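Local structure of transcriptional regulator, SorC family (Enterococcus faecalis, 2O0M) at residues E215-N218 and S219-E223; V229-L232 and I233-N237; I287-I290 and G291-K295. The protein probably acts as a DNA-binding transcriptional regulator of the SorC family whose putative sugar-binding domain would sense a carbohydrate effector. All coordinates share one frame; numbering follows the deposited sequence.

Contacts 1 and 2 lie on consecutive helices, 214-221 and 224-234, and contact 3 lies in the loop between strands 283-286 and 302-306, all within the putative sugar-binding domain. The centres of contacts 1 and 2 are about 18 Å apart, those of 1 and 3 about 16 Å and those of 2 and 3 about 12 Å. Each pair nevertheless touches through apolar side chains: L221 CD2 is 3.7 Å from L230 CD1, Y217 CE2 is 3.7 Å from I290 CG1, and L230 CD2 is 4.0 Å from I290 CG2. L230 and I290 thus join the three contacts into one apolar patch. Where a sugar would bind cannot be read from these contacts.

Contact 1. Residues E215-N218 and S219-E223; sequences ETYN and SLLQE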
ATOM      1  N   GLU A 215      16.603   5.991  20.344  1.00 29.81           N
ATOM      2  CA  GLU A 215      17.160   7.333  20.501  1.00 29.97           C
ATOM      3  C   GLU A 215      16.715   8.230  19.344  1.00 29.09           C
ATOM      4  O   GLU A 215      16.266   9.357  19.544  1.00 28.79           O
ATOM      5  CB  GLU A 215      18.692   7.274  20.489  1.00 30.26           C
ATOM      6  CG  GLU A 215      19.361   6.301  21.464  1.00 31.85           C
ATOM      7  CD  GLU A 215      20.727   5.809  20.958  1.00 32.60           C
ATOM      8  OE1 GLU A 215      21.378   6.515  20.141  1.00 35.71           O
ATOM      9  OE2 GLU A 215      21.148   4.707  21.376  1.00 35.12           O
ATOM     10  N   THR A 216      16.870   7.715  18.130  1.00 28.49           N
ATOM     11  CA  THR A 216      16.519   8.452  16.910  1.00 28.17           C
ATOM     12  C   THR A 216      15.015   8.752  16.881  1.00 27.87           C
ATOM     13  O   THR A 216      14.588   9.868  16.554  1.00 27.95           O
ATOM     14  CB  THR A 216      16.958   7.656  15.654  1.00 28.09           C
ATOM     15  OG1 THR A 216      18.388   7.497  15.662  1.00 25.84           O
ATOM     16  CG2 THR A 216      16.536   8.369  14.355  1.00 27.96           C
ATOM     17  N   TYR A 217      14.225   7.759  17.264  1.00 27.50           N
ATOM     18  CA  TYR A 217      12.768   7.888  17.307  1.00 27.17           C
ATOM     19  C   TYR A 217      12.253   9.000  18.232  1.00 26.47           C
ATOM     20  O   TYR A 217      11.486   9.866  17.794  1.00 26.01           O
ATOM     21  CB  TYR A 217      12.152   6.554  17.700  1.00 28.10           C
ATOM     22  CG  TYR A 217      10.645   6.570  17.719  1.00 28.50           C
ATOM     23  CD1 TYR A 217       9.943   6.315  18.892  1.00 29.41           C
ATOM     24  CD2 TYR A 217       9.921   6.846  16.562  1.00 29.57           C
ATOM     25  CE1 TYR A 217       8.556   6.326  18.911  1.00 29.55           C
ATOM     26  CE2 TYR A 217       8.536   6.866  16.571  1.00 29.64           C
ATOM     27  CZ  TYR A 217       7.860   6.596  17.744  1.00 29.79           C
ATOM     28  OH  TYR A 217       6.484   6.617  17.753  1.00 30.21           O
ATOM     29  N   ASN A 218      12.660   8.969  19.505  1.00 25.39           N
ATOM     30  CA  ASN A 218      12.271  10.004  20.471  1.00 24.79           C
ATOM     31  C   ASN A 218      12.645  11.397  20.031  1.00 24.45           C
ATOM     32  O   ASN A 218      11.890  12.350  20.238  1.00 23.82           O
ATOM     33  CB  ASN A 218      12.948   9.767  21.821  1.00 24.52           C
ATOM     34  CG  ASN A 218      12.263   8.712  22.635  1.00 23.76           C
ATOM     35  OD1 ASN A 218      11.233   8.164  22.239  1.00 22.35           O
ATOM     36  ND2 ASN A 218      12.828   8.427  23.798  1.00 21.30           N
ATOM     37  N   SER A 219      13.834  11.506  19.442  1.00 23.97           N
ATOM     38  CA  SER A 219      14.362  12.786  19.021  1.00 23.99           C
ATOM     39  C   SER A 219      13.533  13.345  17.878  1.00 23.19           C
ATOM     40  O   SER A 219      13.125  14.510  17.898  1.00 23.06           O
ATOM     41  CB  SER A 219      15.819  12.632  18.580  1.00 23.86           C
ATOM     42  OG  SER A 219      16.562  11.928  19.560  1.00 26.07           O
ATOM     43  N   LEU A 220      13.297  12.503  16.882  1.00 23.34           N
ATOM     44  CA  LEU A 220      12.544  12.903  15.691  1.00 23.14           C
ATOM     45  C   LEU A 220      11.095  13.275  16.009  1.00 23.31           C
ATOM     46  O   LEU A 220      10.531  14.169  15.388  1.00 23.21           O
ATOM     47  CB  LEU A 220      12.604  11.809  14.619  1.00 23.05           C
ATOM     48  CG  LEU A 220      13.957  11.624  13.909  1.00 22.53           C
ATOM     49  CD1 LEU A 220      13.902  10.470  12.927  1.00 23.32           C
ATOM     50  CD2 LEU A 220      14.398  12.901  13.201  1.00 21.51           C
ATOM     51  N   LEU A 221      10.501  12.638  17.012  1.00 23.67           N
ATOM     52  CA  LEU A 221       9.127  12.975  17.394  1.00 23.81           C
ATOM     53  C   LEU A 221       8.943  14.370  17.974  1.00 24.04           C
ATOM     54  O   LEU A 221       7.831  14.903  17.944  1.00 24.39           O
ATOM     55  CB  LEU A 221       8.572  11.959  18.383  1.00 23.95           C
ATOM     56  CG  LEU A 221       8.233  10.609  17.782  1.00 24.59           C
ATOM     57  CD1 LEU A 221       7.689   9.752  18.883  1.00 25.09           C
ATOM     58  CD2 LEU A 221       7.216  10.736  16.664  1.00 25.19           C
ATOM     59  N   GLN A 222      10.012  14.946  18.516  1.00 23.78           N
ATOM     60  CA  GLN A 222       9.971  16.312  19.027  1.00 23.93           C
ATOM     61  C   GLN A 222      10.297  17.343  17.954  1.00 23.70           C
ATOM     62  O   GLN A 222      10.230  18.544  18.210  1.00 24.02           O
ATOM     63  CB  GLN A 222      10.938  16.467  20.204  1.00 24.49           C
ATOM     64  CG  GLN A 222      10.667  15.501  21.349  1.00 25.87           C
ATOM     65  CD  GLN A 222       9.273  15.671  21.931  1.00 27.92           C
ATOM     66  OE1 GLN A 222       8.876  16.781  22.296  1.00 29.47           O
ATOM     67  NE2 GLN A 222       8.521  14.573  22.016  1.00 28.17           N
ATOM     68  N   GLU A 223      10.651  16.881  16.755  1.00 22.82           N
ATOM     69  CA  GLU A 223      10.960  17.795  15.665  1.00 22.47           C
ATOM     70  C   GLU A 223       9.672  18.312  15.034  1.00 22.13           C
ATOM     71  O   GLU A 223       8.850  17.510  14.578  1.00 21.05           O
ATOM     72  CB  GLU A 223      11.833  17.097  14.618  1.00 22.18           C
ATOM     73  CG  GLU A 223      13.250  16.776  15.091  1.00 21.91           C
ATOM     74  CD  GLU A 223      14.117  18.022  15.288  1.00 21.79           C
ATOM     75  OE1 GLU A 223      13.704  19.127  14.875  1.00 23.18           O
ATOM     76  OE2 GLU A 223      15.226  17.897  15.845  1.00 21.93           O
TER
HETATM   77  O   HOH W   1      10.000  12.144  21.987  1.00 37.48           O
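Y217 lays one face of its ring against the methyl CD1 of L221, one helical turn further on in helix 214-221. The methyl stands 3.7 Å from the ring centroid and 26° off the ring normal, a CH-pi contact displaced toward the rim; its closest ring atom is CZ, with CD1 of L221 3.4 Å away. With CG anti to the backbone N (chi1 -178°) the Y217 ring stands out from the flank of the helix, and the L221 side chain leans back to set CD1 on its face. T216 and L220, also four residues apart, run side by side and pack methyl to methyl, T216 CG2 lying 3.7 Å from L220 CD1.

The polar part of the contact is at S219. Its hydroxyl OG turns back to the carbonyl O of E215 at 2.6 Å, while S219 N donates to the same oxygen at 3.2 Å. The two donors arrive from opposite faces of the carbonyl plane, so E215 O is gripped by a backbone and a side-chain bond together. Regular i to i+4 bonds from L220 N to T216 O and from L221 N to Y217 O continue the helix. Near its end, a water donates to N218 O and accepts from Q222 NE2 at 2.8 Å, tying the bent Q222 side chain to the preceding turn.

This short surface helix packs through its apolar side: L220 touches V208, P209 and I226, Y217 touches L212, and L221 and Y217 face helix 224-234 and the 287-295 loop between strands 283-286 and 302-306.

Contact 2. Residues V229-L232 and I233-N237; sequences VLTL and ISHAN
I233 packs back on V229 and L230 at the C-terminal end of helix 224-234, which precedes strand 238-245 in the putative, probably Rossmann-like sugar-binding domain. This side is buried and apolar. CG1 of I233 comes closest, 3.3 Å from V229 O; CD1 of I233 lies 4.0 Å from V229 CG1, the two side chains crossing at a slant, and a more distant L230 CD2 adds to the cluster. Beyond them, I233 and L232 rest on V174 and L172, respectively, of strand 169-175, so this flank of the helix faces the central sheet. Backbone bonds run regularly from I233 N to V229 O and from S234 N to L230 O.

The other flank, with T231, S234 and H235, is exposed and polar. The T231 side chain runs alongside H235, its methyl CG2 3.7 Å from H235 CD2, while T231 OG1 bonds back to Q227 O. H235 is the first residue to leave helical geometry, and its N turns to L232 O at 3.1 Å, lying well above that carbonyl's plane; a second bond, to T231 O, is weak. With chi1 at 76°, S234 OG sits between its own backbone N and carbonyl carbon and hydrogen-bonds T231 O at 2.6 Å.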
ATOM      1  N   VAL A 229       4.771  16.311   9.161  1.00 18.23           N
ATOM      2  CA  VAL A 229       4.499  15.242   8.198  1.00 17.86           C
ATOM      3  C   VAL A 229       3.604  14.149   8.797  1.00 17.15           C
ATOM      4  O   VAL A 229       2.685  13.672   8.124  1.00 16.80           O
ATOM      5  CB  VAL A 229       5.788  14.666   7.574  1.00 17.58           C
ATOM      6  CG1 VAL A 229       5.456  13.519   6.599  1.00 17.80           C
ATOM      7  CG2 VAL A 229       6.542  15.770   6.839  1.00 18.02           C
ATOM      8  N   LEU A 230       3.839  13.768  10.055  1.00 16.49           N
ATOM      9  CA  LEU A 230       2.967  12.798  10.733  1.00 16.76           C
ATOM     10  C   LEU A 230       1.527  13.307  10.792  1.00 17.03           C
ATOM     11  O   LEU A 230       0.584  12.540  10.629  1.00 16.65           O
ATOM     12  CB  LEU A 230       3.483  12.442  12.134  1.00 16.76           C
ATOM     13  CG  LEU A 230       4.781  11.625  12.171  1.00 16.16           C
ATOM     14  CD1 LEU A 230       5.290  11.544  13.604  1.00 17.48           C
ATOM     15  CD2 LEU A 230       4.599  10.221  11.568  1.00 16.79           C
ATOM     16  N   THR A 231       1.360  14.612  10.984  1.00 17.17           N
ATOM     17  CA  THR A 231       0.024  15.199  11.000  1.00 17.48           C
ATOM     18  C   THR A 231      -0.616  15.145   9.610  1.00 17.49           C
ATOM     19  O   THR A 231      -1.786  14.783   9.489  1.00 17.71           O
ATOM     20  CB  THR A 231       0.063  16.638  11.559  1.00 17.83           C
ATOM     21  OG1 THR A 231       0.525  16.582  12.912  1.00 17.33           O
ATOM     22  CG2 THR A 231      -1.312  17.292  11.535  1.00 18.06           C
ATOM     23  N   LEU A 232       0.151  15.473   8.573  1.00 17.48           N
ATOM     24  CA  LEU A 232      -0.331  15.367   7.191  1.00 17.71           C
ATOM     25  C   LEU A 232      -0.812  13.947   6.920  1.00 17.28           C
ATOM     26  O   LEU A 232      -1.897  13.735   6.366  1.00 17.51           O
ATOM     27  CB  LEU A 232       0.756  15.754   6.184  1.00 18.02           C
ATOM     28  CG  LEU A 232       1.052  17.256   6.061  1.00 19.25           C
ATOM     29  CD1 LEU A 232       2.381  17.500   5.356  1.00 20.57           C
ATOM     30  CD2 LEU A 232      -0.078  17.965   5.334  1.00 21.49           C
ATOM     31  N   ILE A 233      -0.008  12.970   7.328  1.00 16.90           N
ATOM     32  CA  ILE A 233      -0.365  11.564   7.130  1.00 17.16           C
ATOM     33  C   ILE A 233      -1.669  11.241   7.848  1.00 17.29           C
ATOM     34  O   ILE A 233      -2.534  10.582   7.291  1.00 17.45           O
ATOM     35  CB  ILE A 233       0.750  10.606   7.619  1.00 16.99           C
ATOM     36  CG1 ILE A 233       1.973  10.737   6.715  1.00 17.49           C
ATOM     37  CG2 ILE A 233       0.246   9.153   7.657  1.00 17.09           C
ATOM     38  CD1 ILE A 233       3.239  10.237   7.367  1.00 16.92           C
ATOM     39  N   SER A 234      -1.816  11.718   9.085  1.00 17.38           N
ATOM     40  CA  SER A 234      -3.035  11.460   9.867  1.00 17.73           C
ATOM     41  C   SER A 234      -4.308  12.009   9.211  1.00 17.80           C
ATOM     42  O   SER A 234      -5.400  11.493   9.466  1.00 19.11           O
ATOM     43  CB  SER A 234      -2.911  12.037  11.282  1.00 18.20           C
ATOM     44  OG  SER A 234      -3.067  13.443  11.261  1.00 20.49           O
ATOM     45  N   HIS A 235      -4.172  13.028   8.371  1.00 17.13           N
ATOM     46  CA  HIS A 235      -5.319  13.634   7.696  1.00 17.00           C
ATOM     47  C   HIS A 235      -5.466  13.192   6.244  1.00 15.93           C
ATOM     48  O   HIS A 235      -6.241  13.779   5.495  1.00 16.32           O
ATOM     49  CB  HIS A 235      -5.231  15.157   7.768  1.00 17.93           C
ATOM     50  CG  HIS A 235      -5.339  15.687   9.159  1.00 21.03           C
ATOM     51  ND1 HIS A 235      -6.458  15.496   9.938  1.00 23.92           N
ATOM     52  CD2 HIS A 235      -4.463  16.386   9.919  1.00 23.91           C
ATOM     53  CE1 HIS A 235      -6.270  16.065  11.118  1.00 25.00           C
ATOM     54  NE2 HIS A 235      -5.066  16.610  11.130  1.00 25.23           N
ATOM     55  N   ALA A 236      -4.755  12.141   5.842  1.00 14.59           N
ATOM     56  CA  ALA A 236      -4.869  11.650   4.470  1.00 13.67           C
ATOM     57  C   ALA A 236      -6.323  11.291   4.155  1.00 12.67           C
ATOM     58  O   ALA A 236      -7.002  10.690   4.972  1.00 13.17           O
ATOM     59  CB  ALA A 236      -3.997  10.444   4.273  1.00 13.12           C
ATOM     60  N   ASN A 237      -6.790  11.675   2.975  1.00 12.01           N
ATOM     61  CA  ASN A 237      -8.115  11.246   2.495  1.00 12.01           C
ATOM     62  C   ASN A 237      -8.044  10.115   1.455  1.00 11.18           C
ATOM     63  O   ASN A 237      -9.064   9.650   0.970  1.00 11.62           O
ATOM     64  CB  ASN A 237      -8.949  12.433   1.969  1.00 12.19           C
ATOM     65  CG  ASN A 237      -8.353  13.108   0.740  1.00 13.24           C
ATOM     66  OD1 ASN A 237      -7.130  13.186   0.573  1.00 14.77           O
ATOM     67  ND2 ASN A 237      -9.235  13.643  -0.117  1.00 14.45           N
TER

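Contact 3. Residues I287-I290 and G291-K295; sequences IPRI and GLQLK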
ATOM      1  N   ILE A 287       4.729  -4.295  13.624  1.00 15.29           N
ATOM      2  CA  ILE A 287       5.976  -3.598  13.940  1.00 15.70           C
ATOM      3  C   ILE A 287       5.640  -2.285  14.647  1.00 15.63           C
ATOM      4  O   ILE A 287       4.488  -1.831  14.597  1.00 15.07           O
ATOM      5  CB  ILE A 287       6.842  -3.341  12.681  1.00 15.39           C
ATOM      6  CG1 ILE A 287       6.115  -2.422  11.683  1.00 15.92           C
ATOM      7  CG2 ILE A 287       7.227  -4.675  12.023  1.00 16.17           C
ATOM      8  CD1 ILE A 287       6.977  -1.965  10.550  1.00 16.35           C
ATOM      9  N   PRO A 288       6.627  -1.673  15.329  1.00 16.03           N
ATOM     10  CA  PRO A 288       6.325  -0.388  15.964  1.00 16.07           C
ATOM     11  C   PRO A 288       5.812   0.652  14.961  1.00 15.99           C
ATOM     12  O   PRO A 288       6.345   0.775  13.859  1.00 15.57           O
ATOM     13  CB  PRO A 288       7.667   0.015  16.587  1.00 16.37           C
ATOM     14  CG  PRO A 288       8.362  -1.288  16.823  1.00 16.31           C
ATOM     15  CD  PRO A 288       8.015  -2.093  15.596  1.00 16.31           C
ATOM     16  N   ARG A 289       4.759   1.367  15.343  1.00 15.87           N
ATOM     17  CA  ARG A 289       4.027   2.213  14.402  1.00 16.21           C
ATOM     18  C   ARG A 289       4.615   3.609  14.331  1.00 15.95           C
ATOM     19  O   ARG A 289       4.818   4.266  15.358  1.00 16.29           O
ATOM     20  CB  ARG A 289       2.553   2.324  14.784  1.00 16.16           C
ATOM     21  CG  ARG A 289       1.784   3.327  13.938  1.00 16.11           C
ATOM     22  CD  ARG A 289       0.303   3.291  14.247  1.00 17.98           C
ATOM     23  NE  ARG A 289       0.014   3.791  15.600  1.00 19.40           N
ATOM     24  CZ  ARG A 289      -0.211   5.069  15.905  1.00 21.45           C
ATOM     25  NH1 ARG A 289      -0.187   6.012  14.970  1.00 21.09           N
ATOM     26  NH2 ARG A 289      -0.476   5.413  17.164  1.00 22.54           N
ATOM     27  N   ILE A 290       4.877   4.054  13.107  1.00 15.59           N
ATOM     28  CA  ILE A 290       5.216   5.434  12.827  1.00 15.83           C
ATOM     29  C   ILE A 290       4.350   5.837  11.647  1.00 15.75           C
ATOM     30  O   ILE A 290       4.699   5.549  10.515  1.00 16.10           O
ATOM     31  CB  ILE A 290       6.692   5.613  12.461  1.00 15.76           C
ATOM     32  CG1 ILE A 290       7.591   4.933  13.500  1.00 16.23           C
ATOM     33  CG2 ILE A 290       7.013   7.105  12.313  1.00 16.48           C
ATOM     34  CD1 ILE A 290       9.054   4.904  13.135  1.00 16.71           C
ATOM     35  N   GLY A 291       3.210   6.459  11.922  1.00 15.83           N
ATOM     36  CA  GLY A 291       2.263   6.838  10.865  1.00 16.22           C
ATOM     37  C   GLY A 291       0.905   6.157  11.024  1.00 16.59           C
ATOM     38  O   GLY A 291       0.403   5.989  12.130  1.00 15.88           O
ATOM     39  N   LEU A 292       0.324   5.740   9.909  1.00 17.06           N
ATOM     40  CA  LEU A 292      -1.072   5.306   9.872  1.00 18.20           C
ATOM     41  C   LEU A 292      -1.405   4.150  10.805  1.00 17.79           C
ATOM     42  O   LEU A 292      -0.676   3.169  10.865  1.00 16.26           O
ATOM     43  CB  LEU A 292      -1.433   4.885   8.440  1.00 18.35           C
ATOM     44  CG  LEU A 292      -2.801   4.219   8.295  1.00 19.48           C
ATOM     45  CD1 LEU A 292      -3.890   5.266   8.063  1.00 22.66           C
ATOM     46  CD2 LEU A 292      -2.799   3.181   7.191  1.00 21.25           C
ATOM     47  N   GLN A 293      -2.532   4.262  11.509  1.00 18.23           N
ATOM     48  CA  GLN A 293      -3.114   3.130  12.231  1.00 19.42           C
ATOM     49  C   GLN A 293      -4.087   2.339  11.357  1.00 18.84           C
ATOM     50  O   GLN A 293      -4.926   2.921  10.679  1.00 18.25           O
ATOM     51  CB  GLN A 293      -3.891   3.618  13.443  1.00 20.05           C
ATOM     52  CG  GLN A 293      -3.082   4.375  14.440  1.00 22.10           C
ATOM     53  CD  GLN A 293      -3.903   4.768  15.661  1.00 22.36           C
ATOM     54  OE1 GLN A 293      -4.492   3.913  16.324  1.00 26.94           O
ATOM     55  NE2 GLN A 293      -3.943   6.062  15.961  1.00 26.94           N
ATOM     56  N   LEU A 294      -4.000   1.014  11.404  1.00 19.27           N
ATOM     57  CA  LEU A 294      -4.903   0.159  10.640  1.00 19.85           C
ATOM     58  C   LEU A 294      -6.366   0.530  10.902  1.00 19.99           C
ATOM     59  O   LEU A 294      -7.163   0.641   9.966  1.00 19.30           O
ATOM     60  CB  LEU A 294      -4.665  -1.311  10.996  1.00 19.92           C
ATOM     61  CG  LEU A 294      -5.360  -2.396  10.172  1.00 20.39           C
ATOM     62  CD1 LEU A 294      -4.904  -2.353   8.735  1.00 22.43           C
ATOM     63  CD2 LEU A 294      -5.067  -3.755  10.773  1.00 20.41           C
ATOM     64  N   LYS A 295      -6.707   0.743  12.173  1.00 20.53           N
ATOM     65  CA  LYS A 295      -8.095   1.052  12.552  1.00 21.61           C
ATOM     66  C   LYS A 295      -8.635   2.301  11.848  1.00 21.45           C
ATOM     67  O   LYS A 295      -9.843   2.427  11.621  1.00 22.48           O
ATOM     68  CB  LYS A 295      -8.242   1.211  14.077  1.00 22.27           C
ATOM     69  CG  LYS A 295      -7.853   2.574  14.629  1.00 24.04           C
ATOM     70  CD  LYS A 295      -8.178   2.682  16.115  1.00 24.31           C
ATOM     71  CE  LYS A 295      -7.839   4.053  16.669  1.00 25.78           C
ATOM     72  NZ  LYS A 295      -7.700   3.988  18.156  1.00 27.85           N
TER
HETATM   73  O   HOH W   2      -1.912   1.999  16.875  1.00 74.54           O
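R289 sets the edge of its guanidinium on the carbonyl O of G291 and one face against Q293, in the loop that links strand 283-286 to strand 302-306 of the putative sugar-binding domain, whose largely parallel sheet is consistent with a Rossmann-like fold. These three residues make up most of the contact. R289 NH1 donates to the carbonyl O of G291 at 2.9 Å with an N-H...O angle of 159°. The oxygen lies in the guanidinium plane, at its edge, and the donor comes nearly straight down the C=O bond.

The chain of R289 is extended to CG and CD and then bends at chi3 (68°), which turns the flat group so that NH1 points at G291 O and a face meets Q293. That face receives CG of Q293, 3.3 Å from R289 CZ and displaced toward the rim. The Q293 amide follows on the same side, its plane turned 29° from the guanidinium, so that the two flat groups stack. The arginine is therefore held both at an edge, by a carbonyl, and over a face, by a side chain.

G291, with a positive phi, takes a backbone conformation that glycine alone adopts readily, at the base of the broad U made by residues 289-293. Along this bend, I290 and L292 form backbone hydrogen bonds with G178 and A176, respectively, and L292 O also accepts from R177 NE. R289 and Q293 are further joined by a water that donates to Q293 OE1 at 3.3 Å and accepts a weak bond from R289 NE at 2.9 Å.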